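Local structure of 70 KDA protein (Xanthomonas sp., 4B2N) at residues A270-E275 and R474-A478; I366-R370 and G395-H401; L506-W510 and Y658-L662. The protein is a secreted dihaem c-type cytochrome that acts as a rubber oxygenase, cleaving polyisoprene (natural rubber latex) processively with molecular oxygen. The contacts are given in a common frame with arbitrary orientation. Numbering follows the deposited sequence.

Interaction 1. Residues A270-E275 and R474-A478; sequences APSLLE and RVPRA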
loop_
_atom_site.group_PDB
_atom_site.type_symbol
_atom_site.label_atom_id
_atom_site.label_comp_id
_atom_site.label_asym_id
_atom_site.label_seq_id
_atom_site.Cartn_x
_atom_site.Cartn_y
_atom_site.Cartn_z
ATOM N N ALA A 270 -19.899 15.929 4.864
ATOM C CA ALA A 270 -21.309 15.974 5.237
ATOM C C ALA A 270 -21.638 14.578 5.753
ATOM O O ALA A 270 -22.065 13.718 5.002
ATOM C CB ALA A 270 -22.156 16.336 4.000
ATOM N N PRO A 271 -21.391 14.326 7.030
ATOM C CA PRO A 271 -21.535 13.001 7.592
ATOM C C PRO A 271 -22.944 12.506 7.534
ATOM O O PRO A 271 -23.850 13.347 7.611
ATOM C CB PRO A 271 -21.132 13.248 9.060
ATOM C CG PRO A 271 -20.067 14.242 8.890
ATOM C CD PRO A 271 -20.775 15.226 8.003
ATOM N N SER A 272 -23.141 11.201 7.356
ATOM C CA SER A 272 -24.518 10.658 7.329
ATOM C C SER A 272 -24.440 9.253 7.809
ATOM O O SER A 272 -23.407 8.618 7.657
ATOM C CB SER A 272 -25.050 10.647 5.880
ATOM O OG SER A 272 -26.299 9.946 5.710
ATOM N N LEU A 273 -25.543 8.754 8.368
ATOM C CA LEU A 273 -25.667 7.316 8.710
ATOM C C LEU A 273 -25.999 6.454 7.469
ATOM O O LEU A 273 -25.858 5.274 7.521
ATOM C CB LEU A 273 -26.844 7.139 9.687
ATOM C CG LEU A 273 -26.690 7.863 11.029
ATOM C CD1 LEU A 273 -27.928 7.727 11.903
ATOM C CD2 LEU A 273 -25.486 7.163 11.648
ATOM N N LEU A 274 -26.459 7.036 6.374
ATOM C CA LEU A 274 -27.244 6.295 5.373
ATOM C C LEU A 274 -26.439 5.402 4.450
ATOM O O LEU A 274 -26.950 4.409 3.838
ATOM C CB LEU A 274 -28.006 7.316 4.510
ATOM C CG LEU A 274 -29.401 7.584 5.014
ATOM C CD1 LEU A 274 -29.249 8.101 6.401
ATOM C CD2 LEU A 274 -29.963 8.662 4.173
ATOM N N GLU A 275 -25.162 5.731 4.301
ATOM C CA GLU A 275 -24.309 4.920 3.418
ATOM C C GLU A 275 -23.153 4.198 4.104
ATOM O O GLU A 275 -22.383 3.510 3.477
ATOM C CB GLU A 275 -23.790 5.784 2.270
ATOM C CG GLU A 275 -24.930 6.301 1.393
ATOM C CD GLU A 275 -24.365 6.872 0.104
ATOM O OE1 GLU A 275 -24.114 6.072 -0.873
ATOM O OE2 GLU A 275 -24.135 8.103 0.042
ATOM N N ARG A 474 -28.602 11.626 0.016
ATOM C CA ARG A 474 -28.294 10.361 0.800
ATOM C C ARG A 474 -29.400 9.293 0.755
ATOM O O ARG A 474 -29.148 8.052 0.670
ATOM C CB ARG A 474 -27.952 10.690 2.279
ATOM C CG ARG A 474 -26.622 11.400 2.426
ATOM C CD ARG A 474 -25.435 10.455 2.156
ATOM N NE ARG A 474 -24.253 11.113 2.713
ATOM C CZ ARG A 474 -23.069 10.562 2.807
ATOM N NH1 ARG A 474 -22.877 9.352 2.325
ATOM N NH2 ARG A 474 -22.107 11.235 3.439
ATOM N N VAL A 475 -30.659 9.738 0.845
ATOM C CA VAL A 475 -31.763 8.771 0.992
ATOM C C VAL A 475 -31.943 7.933 -0.306
ATOM O O VAL A 475 -31.865 6.708 -0.272
ATOM C CB VAL A 475 -33.064 9.497 1.426
ATOM C CG1 VAL A 475 -34.187 8.485 1.536
ATOM C CG2 VAL A 475 -32.876 10.207 2.765
ATOM N N PRO A 476 -32.149 8.592 -1.480
ATOM C CA PRO A 476 -32.310 7.773 -2.678
ATOM C C PRO A 476 -31.020 7.081 -3.010
ATOM O O PRO A 476 -31.073 6.043 -3.606
ATOM C CB PRO A 476 -32.613 8.773 -3.823
ATOM C CG PRO A 476 -32.252 10.107 -3.259
ATOM C CD PRO A 476 -32.470 9.993 -1.781
ATOM N N ARG A 477 -29.868 7.620 -2.601
ATOM C CA ARG A 477 -28.603 6.800 -2.770
ATOM C C ARG A 477 -28.659 5.480 -1.996
ATOM O O ARG A 477 -28.387 4.342 -2.546
ATOM C CB ARG A 477 -27.384 7.646 -2.347
ATOM C CG ARG A 477 -26.987 8.708 -3.438
ATOM C CD ARG A 477 -25.736 9.538 -3.017
ATOM N NE ARG A 477 -24.668 8.570 -2.818
ATOM C CZ ARG A 477 -23.945 7.963 -3.746
ATOM N NH1 ARG A 477 -24.086 8.266 -5.042
ATOM N NH2 ARG A 477 -23.097 7.009 -3.371
ATOM N N ALA A 478 -29.024 5.583 -0.716
ATOM C CA ALA A 478 -29.128 4.385 0.170
ATOM C C ALA A 478 -30.156 3.398 -0.394
ATOM O O ALA A 478 -29.979 2.187 -0.322
ATOM C CB ALA A 478 -29.500 4.813 1.597
HETATM O O HOH W 1 -24.387 13.804 3.340
#

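Interaction 2. Residues I366-R370 and G395-H401; sequences IYHER and GVYSPRH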
loop_
_atom_site.group_PDB
_atom_site.type_symbol
_atom_site.label_atom_id
_atom_site.label_comp_id
_atom_site.label_asym_id
_atom_site.label_seq_id
_atom_site.Cartn_x
_atom_site.Cartn_y
_atom_site.Cartn_z
ATOM N N ILE A 366 12.229 -23.631 -13.093
ATOM C CA ILE A 366 11.289 -24.137 -12.149
ATOM C C ILE A 366 10.170 -23.112 -12.101
ATOM O O ILE A 366 8.990 -23.457 -12.181
ATOM C CB ILE A 366 11.941 -24.287 -10.769
ATOM C CG1 ILE A 366 12.943 -25.489 -10.756
ATOM C CG2 ILE A 366 10.859 -24.582 -9.721
ATOM C CD1 ILE A 366 14.050 -25.277 -9.721
ATOM N N TYR A 367 10.558 -21.837 -11.987
ATOM C CA TYR A 367 9.573 -20.723 -11.880
ATOM C C TYR A 367 8.476 -20.870 -12.971
ATOM O O TYR A 367 7.264 -20.847 -12.680
ATOM C CB TYR A 367 10.297 -19.355 -11.953
ATOM C CG TYR A 367 9.266 -18.209 -11.899
ATOM C CD1 TYR A 367 8.579 -17.839 -13.017
ATOM C CD2 TYR A 367 8.978 -17.555 -10.715
ATOM C CE1 TYR A 367 7.591 -16.859 -12.973
ATOM C CE2 TYR A 367 8.006 -16.588 -10.668
ATOM C CZ TYR A 367 7.326 -16.249 -11.774
ATOM O OH TYR A 367 6.355 -15.290 -11.692
ATOM N N HIS A 368 8.907 -21.041 -14.217
ATOM C CA HIS A 368 8.001 -21.026 -15.367
ATOM C C HIS A 368 7.414 -22.395 -15.719
ATOM O O HIS A 368 6.380 -22.494 -16.409
ATOM C CB HIS A 368 8.773 -20.485 -16.553
ATOM C CG HIS A 368 9.117 -19.035 -16.435
ATOM N ND1 HIS A 368 10.270 -18.589 -15.827
ATOM C CD2 HIS A 368 8.393 -17.909 -16.819
ATOM C CE1 HIS A 368 10.276 -17.232 -15.881
ATOM N NE2 HIS A 368 9.143 -16.826 -16.503
ATOM N N GLU A 369 8.000 -23.477 -15.205
ATOM C CA GLU A 369 7.571 -24.766 -15.732
ATOM C C GLU A 369 7.152 -25.802 -14.736
ATOM O O GLU A 369 6.460 -26.743 -15.126
ATOM C CB GLU A 369 8.657 -25.373 -16.669
ATOM C CG GLU A 369 8.994 -24.471 -17.864
ATOM C CD GLU A 369 10.074 -25.026 -18.780
ATOM O OE1 GLU A 369 10.320 -26.250 -18.765
ATOM O OE2 GLU A 369 10.678 -24.254 -19.534
ATOM N N ARG A 370 7.564 -25.663 -13.474
ATOM C CA ARG A 370 7.302 -26.739 -12.501
ATOM C C ARG A 370 5.850 -26.655 -12.037
ATOM O O ARG A 370 5.418 -25.633 -11.510
ATOM C CB ARG A 370 8.272 -26.672 -11.314
ATOM C CG ARG A 370 8.628 -28.041 -10.683
ATOM C CD ARG A 370 7.534 -28.647 -9.832
ATOM N NE ARG A 370 8.069 -29.284 -8.609
ATOM C CZ ARG A 370 7.300 -29.824 -7.661
ATOM N NH1 ARG A 370 5.977 -29.847 -7.816
ATOM N NH2 ARG A 370 7.842 -30.367 -6.565
ATOM N N GLY A 395 3.073 -14.155 -13.153
ATOM C CA GLY A 395 3.573 -13.539 -14.373
ATOM C C GLY A 395 4.743 -14.259 -14.995
ATOM O O GLY A 395 5.488 -14.974 -14.298
ATOM N N VAL A 396 4.940 -14.027 -16.294
ATOM C CA VAL A 396 6.106 -14.566 -17.014
ATOM C C VAL A 396 7.246 -13.543 -17.122
ATOM O O VAL A 396 7.055 -12.433 -17.655
ATOM C CB VAL A 396 5.689 -14.959 -18.455
ATOM C CG1 VAL A 396 6.904 -15.416 -19.257
ATOM C CG2 VAL A 396 4.632 -16.056 -18.424
ATOM N N TYR A 397 8.424 -13.904 -16.578
ATOM C CA TYR A 397 9.543 -12.976 -16.495
ATOM C C TYR A 397 10.601 -13.261 -17.534
ATOM O O TYR A 397 11.268 -12.352 -17.953
ATOM C CB TYR A 397 10.209 -12.956 -15.103
ATOM C CG TYR A 397 9.266 -12.476 -14.035
ATOM C CD1 TYR A 397 8.589 -11.284 -14.179
ATOM C CD2 TYR A 397 9.016 -13.252 -12.920
ATOM C CE1 TYR A 397 7.656 -10.864 -13.216
ATOM C CE2 TYR A 397 8.074 -12.894 -11.968
ATOM C CZ TYR A 397 7.415 -11.685 -12.104
ATOM O OH TYR A 397 6.502 -11.338 -11.152
ATOM N N SER A 398 10.789 -14.529 -17.868
ATOM C CA SER A 398 11.890 -14.994 -18.695
ATOM C C SER A 398 11.604 -14.596 -20.151
ATOM O O SER A 398 10.499 -14.930 -20.676
ATOM C CB SER A 398 11.991 -16.513 -18.533
ATOM O OG SER A 398 12.285 -17.155 -19.754
ATOM N N PRO A 399 12.544 -13.847 -20.791
ATOM C CA PRO A 399 12.269 -13.441 -22.173
ATOM C C PRO A 399 11.996 -14.651 -23.072
ATOM O O PRO A 399 11.195 -14.584 -23.983
ATOM C CB PRO A 399 13.582 -12.765 -22.590
ATOM C CG PRO A 399 14.124 -12.213 -21.308
ATOM C CD PRO A 399 13.840 -13.323 -20.320
ATOM N N ARG A 400 12.667 -15.753 -22.777
ATOM C CA ARG A 400 12.469 -16.979 -23.567
ATOM C C ARG A 400 11.025 -17.482 -23.471
ATOM O O ARG A 400 10.416 -17.776 -24.480
ATOM C CB ARG A 400 13.451 -18.055 -23.147
ATOM C CG ARG A 400 13.364 -19.317 -24.001
ATOM C CD ARG A 400 14.201 -20.478 -23.460
ATOM N NE ARG A 400 15.603 -20.125 -23.285
ATOM C CZ ARG A 400 16.522 -20.910 -22.728
ATOM N NH1 ARG A 400 16.213 -22.136 -22.286
ATOM N NH2 ARG A 400 17.758 -20.464 -22.589
ATOM N N HIS A 401 10.466 -17.525 -22.261
ATOM C CA HIS A 401 9.107 -17.963 -22.102
ATOM C C HIS A 401 8.167 -16.889 -22.550
ATOM O O HIS A 401 7.082 -17.199 -23.050
ATOM C CB HIS A 401 8.886 -18.354 -20.667
ATOM C CG HIS A 401 9.635 -19.595 -20.284
ATOM N ND1 HIS A 401 10.952 -19.589 -19.968
ATOM C CD2 HIS A 401 9.224 -20.904 -20.192
ATOM C CE1 HIS A 401 11.350 -20.821 -19.674
ATOM N NE2 HIS A 401 10.316 -21.638 -19.838
#

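Interaction 3. Residues L506-W510 and Y658-L662; sequences LYGAW and YIKTL. With HEC (heme c), chain D.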
loop_
_atom_site.group_PDB
_atom_site.type_symbol
_atom_site.label_atom_id
_atom_site.label_comp_id
_atom_site.label_asym_id
_atom_site.label_seq_id
_atom_site.Cartn_x
_atom_site.Cartn_y
_atom_site.Cartn_z
ATOM N N LEU A 506 7.015 -10.090 -8.758
ATOM C CA LEU A 506 8.201 -10.476 -7.979
ATOM C C LEU A 506 9.456 -9.707 -8.332
ATOM O O LEU A 506 10.463 -9.874 -7.673
ATOM C CB LEU A 506 8.462 -11.993 -7.984
ATOM C CG LEU A 506 7.239 -12.857 -7.649
ATOM C CD1 LEU A 506 7.611 -14.324 -7.656
ATOM C CD2 LEU A 506 6.764 -12.535 -6.236
ATOM N N TYR A 507 9.371 -8.783 -9.309
ATOM C CA TYR A 507 10.420 -7.812 -9.510
ATOM C C TYR A 507 10.632 -7.100 -8.189
ATOM O O TYR A 507 9.720 -6.502 -7.673
ATOM C CB TYR A 507 9.978 -6.767 -10.540
ATOM C CG TYR A 507 9.852 -7.291 -11.976
ATOM C CD1 TYR A 507 10.872 -8.077 -12.572
ATOM C CD2 TYR A 507 8.762 -6.938 -12.737
ATOM C CE1 TYR A 507 10.761 -8.519 -13.898
ATOM C CE2 TYR A 507 8.611 -7.366 -14.056
ATOM C CZ TYR A 507 9.650 -8.119 -14.656
ATOM O OH TYR A 507 9.516 -8.508 -15.986
ATOM N N GLY A 508 11.838 -7.100 -7.655
ATOM C CA GLY A 508 12.063 -6.216 -6.460
ATOM C C GLY A 508 11.756 -6.996 -5.190
ATOM O O GLY A 508 12.140 -6.595 -4.096
ATOM N N ALA A 509 11.093 -8.146 -5.308
ATOM C CA ALA A 509 10.593 -8.842 -4.118
ATOM C C ALA A 509 11.740 -9.310 -3.239
ATOM O O ALA A 509 11.558 -9.546 -2.059
ATOM C CB ALA A 509 9.759 -10.045 -4.524
ATOM N N TRP A 510 12.922 -9.475 -3.813
ATOM C CA TRP A 510 14.108 -9.763 -3.003
ATOM C C TRP A 510 14.271 -8.850 -1.797
ATOM O O TRP A 510 14.776 -9.250 -0.712
ATOM C CB TRP A 510 15.337 -9.731 -3.958
ATOM C CG TRP A 510 15.875 -8.336 -4.336
ATOM C CD1 TRP A 510 15.690 -7.640 -5.547
ATOM C CD2 TRP A 510 16.609 -7.399 -3.490
ATOM N NE1 TRP A 510 16.297 -6.424 -5.535
ATOM C CE2 TRP A 510 16.858 -6.196 -4.333
ATOM C CE3 TRP A 510 17.156 -7.450 -2.208
ATOM C CZ2 TRP A 510 17.569 -5.127 -3.892
ATOM C CZ3 TRP A 510 17.841 -6.313 -1.760
ATOM C CH2 TRP A 510 18.060 -5.200 -2.594
ATOM N N TYR A 658 16.844 -17.464 -8.411
ATOM C CA TYR A 658 16.197 -16.818 -9.540
ATOM C C TYR A 658 15.531 -15.472 -9.134
ATOM O O TYR A 658 15.633 -14.454 -9.854
ATOM C CB TYR A 658 15.175 -17.769 -10.151
ATOM C CG TYR A 658 14.393 -17.121 -11.272
ATOM C CD1 TYR A 658 15.064 -16.532 -12.353
ATOM C CD2 TYR A 658 13.002 -17.109 -11.264
ATOM C CE1 TYR A 658 14.366 -15.937 -13.376
ATOM C CE2 TYR A 658 12.277 -16.505 -12.298
ATOM C CZ TYR A 658 12.992 -15.939 -13.347
ATOM O OH TYR A 658 12.362 -15.380 -14.386
ATOM N N ILE A 659 14.919 -15.439 -7.973
ATOM C CA ILE A 659 14.207 -14.211 -7.556
ATOM C C ILE A 659 15.198 -13.047 -7.323
ATOM O O ILE A 659 14.849 -11.837 -7.482
ATOM C CB ILE A 659 13.285 -14.466 -6.352
ATOM C CG1 ILE A 659 12.104 -15.355 -6.792
ATOM C CG2 ILE A 659 12.780 -13.114 -5.748
ATOM C CD1 ILE A 659 11.450 -16.121 -5.677
ATOM N N LYS A 660 16.416 -13.403 -6.886
ATOM C CA LYS A 660 17.508 -12.433 -6.801
ATOM C C LYS A 660 17.740 -11.681 -8.122
ATOM O O LYS A 660 18.155 -10.551 -8.084
ATOM C CB LYS A 660 18.819 -13.111 -6.335
ATOM C CG LYS A 660 18.762 -13.680 -4.938
ATOM C CD LYS A 660 20.124 -14.294 -4.571
ATOM C CE LYS A 660 20.155 -14.993 -3.218
ATOM N NZ LYS A 660 21.437 -15.756 -3.020
ATOM N N THR A 661 17.498 -12.335 -9.270
ATOM C CA THR A 661 17.705 -11.706 -10.540
ATOM C C THR A 661 16.514 -10.842 -10.989
ATOM O O THR A 661 16.623 -10.141 -11.994
ATOM C CB THR A 661 17.951 -12.689 -11.687
ATOM O OG1 THR A 661 16.801 -13.455 -11.885
ATOM C CG2 THR A 661 19.113 -13.674 -11.411
ATOM N N LEU A 662 15.390 -10.906 -10.271
ATOM C CA LEU A 662 14.199 -10.131 -10.680
ATOM C C LEU A 662 14.209 -8.729 -10.046
ATOM O O LEU A 662 13.445 -7.874 -10.389
ATOM C CB LEU A 662 12.923 -10.901 -10.347
ATOM C CG LEU A 662 12.767 -12.303 -10.969
ATOM C CD1 LEU A 662 11.526 -12.942 -10.383
ATOM C CD2 LEU A 662 12.648 -12.144 -12.478
ATOM O OXT LEU A 662 15.052 -8.326 -9.238
HETATM FE FE HEC D . 2.897 -16.699 -4.982
HETATM C CHA HEC D . 2.371 -14.114 -2.749
HETATM C CHB HEC D . 6.429 -16.242 -4.805
HETATM C CHC HEC D . 3.470 -19.552 -6.773
HETATM C CHD HEC D . -0.348 -16.491 -6.024
HETATM N NA HEC D . 4.120 -15.367 -4.074
HETATM C C1A HEC D . 3.740 -14.458 -3.055
HETATM C C2A HEC D . 4.902 -13.804 -2.460
HETATM C C3A HEC D . 6.091 -14.422 -3.074
HETATM C C4A HEC D . 5.573 -15.416 -3.992
HETATM C CMA HEC D . 7.529 -14.050 -2.788
HETATM C CAA HEC D . 4.917 -12.627 -1.487
HETATM C CBA HEC D . 4.749 -11.411 -2.470
HETATM C CGA HEC D . 4.493 -10.114 -1.688
HETATM O O1A HEC D . 4.313 -10.225 -0.447
HETATM O O2A HEC D . 4.501 -8.941 -2.213
HETATM N NB HEC D . 4.686 -17.708 -5.647
HETATM C C1B HEC D . 5.983 -17.427 -5.524
HETATM C C2B HEC D . 6.915 -18.376 -6.140
HETATM C C3B HEC D . 6.005 -19.386 -6.713
HETATM C C4B HEC D . 4.691 -18.876 -6.356
HETATM C CMB HEC D . 8.424 -18.284 -6.158
HETATM C CAB HEC D . 6.347 -20.665 -7.448
HETATM C CBB HEC D . 6.977 -21.624 -6.650
HETATM N NC HEC D . 1.846 -17.717 -6.259
HETATM C C1C HEC D . 2.150 -18.992 -6.815
HETATM C C2C HEC D . 1.035 -19.659 -7.476
HETATM C C3C HEC D . -0.071 -18.759 -7.265
HETATM C C4C HEC D . 0.436 -17.630 -6.437
HETATM C CMC HEC D . 1.035 -20.988 -8.215
HETATM C CAC HEC D . -1.467 -19.012 -7.751
HETATM C CBC HEC D . -2.177 -20.133 -7.520
HETATM N ND HEC D . 1.373 -15.505 -4.556
HETATM C C1D HEC D . 0.114 -15.566 -4.975
HETATM C C2D HEC D . -0.845 -14.626 -4.414
HETATM C C3D HEC D . -0.055 -13.924 -3.429
HETATM C C4D HEC D . 1.256 -14.549 -3.577
HETATM C CMD HEC D . -2.305 -14.448 -4.747
HETATM C CAD HEC D . -0.513 -12.812 -2.514
HETATM C CBD HEC D . -0.843 -13.508 -1.185
HETATM C CGD HEC D . -1.284 -12.537 -0.116
HETATM O O1D HEC D . -2.350 -12.680 0.497
HETATM O O2D HEC D . -0.536 -11.598 0.061
HETATM O O HOH W 2 13.248 -9.912 -6.682
#

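Interaction 1. Residues A270-E275 and R474-A478
One carboxylate, that of Glu-275, is shared by two arginines one helical turn apart on helix 467-481. Both pairs are salt bridges. OE2 of Glu-275 accepts from NH1 of Arg-474 and from NE of Arg-477, both at 2.9 Å. OE1 of Glu-275 accepts from NH2 of Arg-477, also at 2.9 Å. Arg-477 therefore binds the carboxylate with two nitrogens, edge-on to its guanidinium, while Arg-474 uses one.

Arg-474 then reaches back along the loop. Its NH2 donates to the carbonyl O of Ala-270 at 2.9 Å. Water 1 joins the same two residues a second time, 2.8 Å from NE of Arg-474 and 2.9 Å from O of Ala-270. The CB of Ser-272 lies over one face of the guanidinium, 3.3 Å from NE of Arg-474. The loop bends here in an ST turn, with OG of Ser-272 accepting from N of Leu-274 at 3.0 Å.

On the more open side the contact is apolar. CD2 of Leu-274 sits 3.6 Å from CG2 of Val-475, and CB of Leu-274 is 4.1 Å from CB of Ala-478.

The polar groups have further partners. Asn-481 also binds Glu-275, the carbonyl of Pro-259 takes NH1 of Arg-474, and the backbone carbonyls of Ser-447 and Ala-444 accept from Arg-477. The contact thus ties the irregular loop after helix 253-261 to helix 467-481, away from the haem sites. Within the two segments both arginines share the carboxylate of Glu-275, and backbone carbonyls take several of their remaining N-H groups: a salt-bridge network holds the loop.

Interaction 2. Residues I366-R370 and G395-H401
His-368 lays its imidazole over that of His-401 in an offset stack. The centroids are 4.6 Å apart and the planes differ by 15°. Its CB also makes a CH-pi contact, 3.8 Å from the centroid of the His-401 ring and over its face. At the ring edge, NE2 of His-368 accepts from N of Tyr-397 at 3.0 Å. Its ND1 is bonded to the carbonyl of Ala-364, one turn back in helix 357-369.

His-401 is held at both nitrogens. NE2 of His-401 donates to OE2 of Glu-369 at 2.7 Å, a His-carboxylate hydrogen bond. Its ND1 lies 2.8 Å from OG of Ser-398, the N-cap residue of helix 399-402, and the two are hydrogen-bonded.

Tyr-367 covers the other part of the contact. Its OH donates to O of Gly-395 at 2.8 Å. Its ring meets that of Tyr-397 obliquely, with CZ of Tyr-367 3.4 Å from CE2 of Tyr-397. Gly-395 follows the short helix 391-394 and has positive phi; at these angles a CB would be jammed against the preceding carbonyl O.

This is the segment directly after the CXXCH motif of a c-type cytochrome. Cys-390 and Cys-393 bind the haem, and His-394 is an axial ligand of its iron. The side chain of Tyr-367 touches both Cys-390 and His-394, and Tyr-397 OH bonds to N of Leu-506. His-368 links the end of helix 357-369 to the chain leaving the haem motif. Since its NE2 accepts a hydrogen bond from a backbone N-H while ND1 is bonded to a carbonyl O, the ring is consistent with a neutral imidazole protonated at ND1.

Interaction 3. Residues L506-W510 and Y658-L662
Leu-662, the C-terminal residue, has the most surface covered here, followed by Ile-659 and Trp-510. The CA-to-CB bond of Leu-662 points toward the loop. Its CD1 is 4.0 Å from CB of Leu-506, and its CB is 4.1 Å from CD1 of Tyr-507. The terminal carboxylate meets the type II turn from Leu-506 to Ala-509. O of Leu-662 accepts a weak hydrogen bond from N of Gly-508 at 3.3 Å, and CA of Tyr-507 makes a CH...O contact with the same O at 3.2 Å. Gly-508 has positive phi, as expected at the third position of this turn.

Ile-659 packs with CG2 4.5 Å from CB of Ala-509 and 4.1 Å from N of Trp-510. Water 2 bridges the segments. It donates to O of Ile-659 at 2.6 Å and to O of Leu-506 at 3.0 Å, and accepts from N of Trp-510 at 2.9 Å.

Trp-510 brings the edge of its ring to the carboxylate, with CD1 3.8 Å from OXT of Leu-662. Its NE1 binds the carbonyl of Ala-349, and Tyr-351 meets the indole edge-to-face.

Both segments reach heme c: CD1 of Leu-506 is 3.6 Å from CHB, and CD1 of Ile-659 is 3.8 Å from CMB. Leu-506 and Ile-659 belong to the heme c pocket and put apolar carbons against the haem edge, consistent with the cytochrome c-like family to which the 506-510 loop is assigned.

Overall arrangement
Interactions 2 and 3 are neighbours, with centres 13 Å apart, on the same side of the chain's centre. They meet through Tyr-397, whose OH is 2.7 Å from N of Leu-506, and through Tyr-658, whose OH is 3.2 Å from CE1 of His-368. They join helix 357-369, the segment after the CXXCH motif, the 506-510 loop and the C-terminal helix 649-660. Interaction 1 is on the opposite side, away from the haem sites, its centre 49 Å from interaction 2 and 46 Å from interaction 3. Along the chain, both segments of interaction 2 fall between those of interaction 1, and interaction 3 follows. The C-terminal helix closes the chain beside the haem bound by Cys-390, Cys-393 and His-394.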